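Side-chain contacts in probable glutathione S-transferase (Bordetella bronchiseptica RB50, PDB 3H1N), which probably conjugates glutathione to electrophilic compounds, as a dimeric member of the glutathione S-transferase family: residues Gln113-Ile118 with Asp185-His190; Ile90-Gly95 with Trp181-Leu186. All coordinates share one frame; numbering follows the deposited sequence.

Interaction 1: residues Gln113-Ile118 with Asp185-His190; sequences QLQLTI and DLSLYH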
loop_
_atom_site.group_PDB
_atom_site.type_symbol
_atom_site.label_atom_id
_atom_site.label_comp_id
_atom_site.label_asym_id
_atom_site.label_seq_id
_atom_site.Cartn_x
_atom_site.Cartn_y
_atom_site.Cartn_z
ATOM N N GLN B 113 4.441 -3.977 -7.359
ATOM C CA GLN B 113 5.268 -3.147 -6.489
ATOM C C GLN B 113 5.414 -1.719 -6.994
ATOM O O GLN B 113 5.449 -0.793 -6.194
ATOM C CB GLN B 113 6.621 -3.776 -6.149
ATOM C CG GLN B 113 7.680 -3.754 -7.216
ATOM C CD GLN B 113 8.995 -4.325 -6.694
ATOM O OE1 GLN B 113 9.071 -5.497 -6.364
ATOM N NE2 GLN B 113 10.023 -3.489 -6.610
ATOM N N LEU B 114 5.481 -1.542 -8.309
ATOM C CA LEU B 114 5.483 -0.197 -8.879
ATOM C C LEU B 114 4.211 0.552 -8.480
ATOM O O LEU B 114 4.273 1.711 -8.051
ATOM C CB LEU B 114 5.610 -0.250 -10.396
ATOM C CG LEU B 114 7.004 -0.520 -10.990
ATOM C CD1 LEU B 114 6.895 -0.843 -12.489
ATOM C CD2 LEU B 114 7.976 0.665 -10.742
ATOM N N GLN B 115 3.061 -0.113 -8.615
ATOM C CA GLN B 115 1.783 0.484 -8.205
ATOM C C GLN B 115 1.742 0.837 -6.719
ATOM O O GLN B 115 1.242 1.901 -6.348
ATOM C CB GLN B 115 0.577 -0.401 -8.591
ATOM C CG GLN B 115 -0.803 0.240 -8.277
ATOM C CD GLN B 115 -1.104 1.477 -9.128
ATOM O OE1 GLN B 115 -1.640 2.481 -8.619
ATOM N NE2 GLN B 115 -0.785 1.413 -10.411
ATOM N N LEU B 116 2.274 -0.035 -5.868
ATOM C CA LEU B 116 2.294 0.249 -4.439
ATOM C C LEU B 116 3.198 1.435 -4.119
ATOM O O LEU B 116 2.945 2.174 -3.152
ATOM C CB LEU B 116 2.722 -0.997 -3.629
ATOM C CG LEU B 116 1.708 -2.138 -3.657
ATOM C CD1 LEU B 116 2.298 -3.457 -3.066
ATOM C CD2 LEU B 116 0.439 -1.736 -2.906
ATOM N N THR B 117 4.239 1.612 -4.937
ATOM C CA THR B 117 5.213 2.693 -4.749
ATOM C C THR B 117 4.574 3.988 -5.199
ATOM O O THR B 117 4.730 5.044 -4.559
ATOM C CB THR B 117 6.544 2.389 -5.500
ATOM O OG1 THR B 117 7.086 1.160 -4.994
ATOM C CG2 THR B 117 7.580 3.508 -5.296
ATOM N N ILE B 118 3.819 3.902 -6.290
ATOM C CA ILE B 118 3.018 5.040 -6.730
ATOM C C ILE B 118 1.999 5.443 -5.664
ATOM O O ILE B 118 1.799 6.634 -5.410
ATOM C CB ILE B 118 2.364 4.787 -8.093
ATOM C CG1 ILE B 118 3.458 4.624 -9.155
ATOM C CG2 ILE B 118 1.396 5.947 -8.458
ATOM C CD1 ILE B 118 2.957 4.091 -10.532
ATOM N N ASP B 185 1.929 2.141 -15.656
ATOM C CA ASP B 185 2.260 3.259 -16.551
ATOM C C ASP B 185 1.191 4.352 -16.514
ATOM O O ASP B 185 1.524 5.553 -16.497
ATOM C CB ASP B 185 2.498 2.792 -17.995
ATOM C CG ASP B 185 3.632 1.800 -18.108
ATOM O OD1 ASP B 185 4.806 2.219 -18.088
ATOM O OD2 ASP B 185 3.346 0.592 -18.238
ATOM N N LEU B 186 -0.087 3.950 -16.508
ATOM C CA LEU B 186 -1.184 4.930 -16.411
ATOM C C LEU B 186 -1.169 5.650 -15.066
ATOM O O LEU B 186 -1.352 6.864 -14.990
ATOM C CB LEU B 186 -2.544 4.267 -16.622
ATOM C CG LEU B 186 -2.762 3.444 -17.887
ATOM C CD1 LEU B 186 -4.215 2.975 -17.914
ATOM C CD2 LEU B 186 -2.417 4.242 -19.169
ATOM N N SER B 187 -0.934 4.891 -14.008
ATOM C CA SER B 187 -0.847 5.451 -12.669
ATOM C C SER B 187 0.312 6.442 -12.559
ATOM O O SER B 187 0.198 7.474 -11.884
ATOM C CB SER B 187 -0.680 4.316 -11.658
ATOM O OG SER B 187 -1.849 3.497 -11.648
ATOM N N LEU B 188 1.421 6.130 -13.229
ATOM C CA LEU B 188 2.620 6.965 -13.147
ATOM C C LEU B 188 2.345 8.293 -13.844
ATOM O O LEU B 188 2.691 9.379 -13.330
ATOM C CB LEU B 188 3.845 6.251 -13.747
ATOM C CG LEU B 188 5.216 6.975 -13.670
ATOM C CD1 LEU B 188 5.574 7.414 -12.229
ATOM C CD2 LEU B 188 6.329 6.112 -14.261
ATOM N N TYR B 189 1.688 8.213 -14.994
ATOM C CA TYR B 189 1.241 9.422 -15.678
ATOM C C TYR B 189 0.374 10.263 -14.729
ATOM O O TYR B 189 0.561 11.487 -14.618
ATOM C CB TYR B 189 0.489 9.085 -16.989
ATOM C CG TYR B 189 -0.625 10.059 -17.314
ATOM C CD1 TYR B 189 -0.395 11.195 -18.098
ATOM C CD2 TYR B 189 -1.917 9.843 -16.833
ATOM C CE1 TYR B 189 -1.413 12.085 -18.360
ATOM C CE2 TYR B 189 -2.926 10.729 -17.079
ATOM C CZ TYR B 189 -2.680 11.835 -17.840
ATOM O OH TYR B 189 -3.712 12.700 -18.079
ATOM N N HIS B 190 -0.553 9.606 -14.023
ATOM C CA HIS B 190 -1.488 10.350 -13.192
ATOM C C HIS B 190 -0.828 11.018 -11.985
ATOM O O HIS B 190 -1.151 12.165 -11.662
ATOM C CB HIS B 190 -2.703 9.515 -12.749
ATOM C CG HIS B 190 -3.717 10.321 -11.988
ATOM N ND1 HIS B 190 -4.465 11.315 -12.579
ATOM C CD2 HIS B 190 -4.056 10.323 -10.677
ATOM C CE1 HIS B 190 -5.247 11.876 -11.672
ATOM N NE2 HIS B 190 -5.021 11.285 -10.507
#
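Gln-115 and Ile-118 face Ser-187 and Leu-188 across two helices that run nearly parallel, their axes 9.7 Å apart at closest approach and crossing at 18°. The polar link is one short hydrogen bond: Gln-115 NE2 donates to Ser-187 OG at 2.6 Å, with an N-H...O angle of 157° and the hydroxyl lying close to the amide plane. Gln-115 leaves its helix pointing past the partner rather than at it; CG anti to the backbone N and a bend at chi2 (67°) bring the amide to the serine. Ser-187 OG is also bonded to Tyr-183 O one turn earlier, so the buried hydroxyl links the glutamine amide to the backbone of helix 183-198. Both helices belong to the all-helical part of the glutathione S-transferase fold, 113-118 lying on helix 105-127. Beside the polar pair, Ile-118 points toward helix 183-198, and its CD1 comes 3.8 Å from Ser-187 CB and 4.0 Å from Leu-188 CB. A small serine suits this place because the isoleucine tip can rest against the helix backbone itself, CD1 lying 3.7 Å from Leu-188 N. Phe-164 of helix 142-167 touches both Ile-118 and Leu-188.

Interaction 2: residues Ile90-Gly95 with Trp181-Leu186; sequences ILLFLG and WSYADL
The ring of Tyr-183 is pressed against the main chain of helix 87-97 as much as against its side chains: its CE2 lies 3.2 Å from Leu-91 O, and its OH comes 3.6 Å from Leu-92 CA. Helix 87-97 follows strand 82-85 of the thioredoxin-like N-terminal domain, as in glutathione transferases, so the tyrosine reaches it across the domain boundary. Over one face sits Leu-91 CB, 3.7 Å from the centroid and 18° off the ring normal, a CH-pi contact made by the root of the leucine side chain rather than its tip. The branch then runs past the CD1 side of the ring, with Leu-91 CD2 4.1 Å from Tyr-183 CB. At the ring edge lies Gly-95, whose CA is 3.8 Å from Tyr-183 CE2; having no side chain, glycine lets the ring edge come up to the backbone. Leu-92 lies alongside the tyrosine, its CD1 a loose 4.1 Å from Tyr-183 OH.

Tyr-183 is the first residue of helix 183-198, and a chi1 of 64° places CG between the backbone N and the carbonyl carbon, aiming the ring at helix 87-97. The helix starts in a capping box: Ser-182 N donates to Asp-185 OD2 at 2.8 Å, while Ser-182 OG, which also donates to OD2, accepts a weak bond from Ala-184 N. Such a box is recognised in the C-terminal domain of glutathione transferases. No hydrogen bond crosses the gap: cohesion rests on CH-pi and van der Waals contact, including the Leu-91 oxygen above the ring, while the cap bonds within its own side.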
loop_
_atom_site.group_PDB
_atom_site.type_symbol
_atom_site.label_atom_id
_atom_site.label_comp_id
_atom_site.label_asym_id
_atom_site.label_seq_id
_atom_site.Cartn_x
_atom_site.Cartn_y
_atom_site.Cartn_z
ATOM N N ILE B 90 -7.522 -3.675 -6.628
ATOM C CA ILE B 90 -8.440 -3.565 -7.767
ATOM C C ILE B 90 -7.635 -3.686 -9.059
ATOM O O ILE B 90 -7.970 -4.487 -9.931
ATOM C CB ILE B 90 -9.281 -2.262 -7.720
ATOM C CG1 ILE B 90 -10.197 -2.268 -6.475
ATOM C CG2 ILE B 90 -10.097 -2.089 -9.012
ATOM C CD1 ILE B 90 -10.756 -0.883 -6.125
ATOM N N LEU B 91 -6.531 -2.945 -9.144
ATOM C CA LEU B 91 -5.739 -2.907 -10.378
ATOM C C LEU B 91 -5.043 -4.237 -10.651
ATOM O O LEU B 91 -4.995 -4.667 -11.798
ATOM C CB LEU B 91 -4.735 -1.751 -10.352
ATOM C CG LEU B 91 -5.305 -0.334 -10.483
ATOM C CD1 LEU B 91 -4.259 0.732 -10.106
ATOM C CD2 LEU B 91 -5.846 -0.104 -11.893
ATOM N N LEU B 92 -4.527 -4.886 -9.600
ATOM C CA LEU B 92 -3.996 -6.252 -9.695
ATOM C C LEU B 92 -4.972 -7.233 -10.398
ATOM O O LEU B 92 -4.557 -8.057 -11.230
ATOM C CB LEU B 92 -3.638 -6.794 -8.298
ATOM C CG LEU B 92 -2.968 -8.171 -8.241
ATOM C CD1 LEU B 92 -1.532 -8.112 -8.750
ATOM C CD2 LEU B 92 -3.032 -8.766 -6.806
ATOM N N PHE B 93 -6.252 -7.158 -10.040
ATOM C CA PHE B 93 -7.274 -7.983 -10.674
ATOM C C PHE B 93 -7.391 -7.646 -12.159
ATOM O O PHE B 93 -7.412 -8.546 -13.003
ATOM C CB PHE B 93 -8.642 -7.851 -9.968
ATOM C CG PHE B 93 -9.782 -8.397 -10.777
ATOM C CD1 PHE B 93 -9.912 -9.776 -10.977
ATOM C CD2 PHE B 93 -10.689 -7.535 -11.385
ATOM C CE1 PHE B 93 -10.957 -10.294 -11.755
ATOM C CE2 PHE B 93 -11.747 -8.040 -12.186
ATOM C CZ PHE B 93 -11.879 -9.416 -12.361
ATOM N N LEU B 94 -7.456 -6.354 -12.473
ATOM C CA LEU B 94 -7.597 -5.928 -13.871
ATOM C C LEU B 94 -6.392 -6.322 -14.708
ATOM O O LEU B 94 -6.530 -6.671 -15.892
ATOM C CB LEU B 94 -7.840 -4.419 -13.965
ATOM C CG LEU B 94 -9.074 -3.933 -13.196
ATOM C CD1 LEU B 94 -9.241 -2.416 -13.295
ATOM C CD2 LEU B 94 -10.348 -4.664 -13.674
ATOM N N GLY B 95 -5.217 -6.261 -14.087
ATOM C CA GLY B 95 -3.979 -6.677 -14.740
ATOM C C GLY B 95 -3.962 -8.153 -15.107
ATOM O O GLY B 95 -3.491 -8.526 -16.187
ATOM N N TRP B 181 1.779 -0.483 -22.711
ATOM C CA TRP B 181 1.488 0.098 -21.388
ATOM C C TRP B 181 0.853 -0.930 -20.458
ATOM O O TRP B 181 0.140 -1.826 -20.913
ATOM C CB TRP B 181 0.612 1.367 -21.457
ATOM C CG TRP B 181 -0.779 1.199 -22.075
ATOM C CD1 TRP B 181 -1.134 1.469 -23.369
ATOM C CD2 TRP B 181 -1.980 0.753 -21.418
ATOM N NE1 TRP B 181 -2.475 1.211 -23.559
ATOM C CE2 TRP B 181 -3.018 0.770 -22.381
ATOM C CE3 TRP B 181 -2.279 0.335 -20.111
ATOM C CZ2 TRP B 181 -4.338 0.379 -22.081
ATOM C CZ3 TRP B 181 -3.590 -0.050 -19.810
ATOM C CH2 TRP B 181 -4.602 -0.026 -20.789
ATOM N N SER B 182 1.155 -0.789 -19.169
ATOM C CA SER B 182 0.518 -1.542 -18.091
ATOM C C SER B 182 -0.249 -0.541 -17.226
ATOM O O SER B 182 -0.112 0.673 -17.411
ATOM C CB SER B 182 1.572 -2.248 -17.237
ATOM O OG SER B 182 2.255 -1.303 -16.419
ATOM N N TYR B 183 -1.041 -1.022 -16.263
ATOM C CA TYR B 183 -1.768 -0.070 -15.424
ATOM C C TYR B 183 -0.852 0.827 -14.575
ATOM O O TYR B 183 -1.228 1.953 -14.257
ATOM C CB TYR B 183 -2.828 -0.755 -14.577
ATOM C CG TYR B 183 -2.321 -1.734 -13.553
ATOM C CD1 TYR B 183 -1.771 -1.292 -12.347
ATOM C CD2 TYR B 183 -2.465 -3.107 -13.748
ATOM C CE1 TYR B 183 -1.339 -2.204 -11.374
ATOM C CE2 TYR B 183 -2.044 -4.022 -12.779
ATOM C CZ TYR B 183 -1.475 -3.565 -11.600
ATOM O OH TYR B 183 -1.067 -4.466 -10.620
ATOM N N ALA B 184 0.340 0.330 -14.226
ATOM C CA ALA B 184 1.327 1.133 -13.502
ATOM C C ALA B 184 1.831 2.327 -14.343
ATOM O O ALA B 184 2.113 3.404 -13.795
ATOM C CB ALA B 184 2.484 0.269 -13.037
ATOM N N ASP B 185 1.929 2.141 -15.656
ATOM C CA ASP B 185 2.260 3.259 -16.551
ATOM C C ASP B 185 1.191 4.352 -16.514
ATOM O O ASP B 185 1.524 5.553 -16.497
ATOM C CB ASP B 185 2.498 2.792 -17.995
ATOM C CG ASP B 185 3.632 1.800 -18.108
ATOM O OD1 ASP B 185 4.806 2.219 -18.088
ATOM O OD2 ASP B 185 3.346 0.592 -18.238
ATOM N N LEU B 186 -0.087 3.950 -16.508
ATOM C CA LEU B 186 -1.184 4.930 -16.411
ATOM C C LEU B 186 -1.169 5.650 -15.066
ATOM O O LEU B 186 -1.352 6.864 -14.990
ATOM C CB LEU B 186 -2.544 4.267 -16.622
ATOM C CG LEU B 186 -2.762 3.444 -17.887
ATOM C CD1 LEU B 186 -4.215 2.975 -17.914
ATOM C CD2 LEU B 186 -2.417 4.242 -19.169
#

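Overall arrangement
Both contacts are buried and both use helix 183-198: interaction 2 at its first turn, interaction 1 immediately after. Their partners are successive helices, 87-97 and 105-127, so three helices meet, and helix 87-97, which packs on strand 82-85, is joined to the helical domain. The chemistry differs: interaction 1 sets a buried amide-hydroxyl bond beside aliphatic packing, whereas interaction 2 is an aromatic ring against a helix surface. They touch directly, since Gln-115 CD lies 3.4 Å from Leu-91 CD1, and Ile-118 CD1 lies equally near Ala-184 O. Helices 87-97 and 105-127 also reach the second subunit.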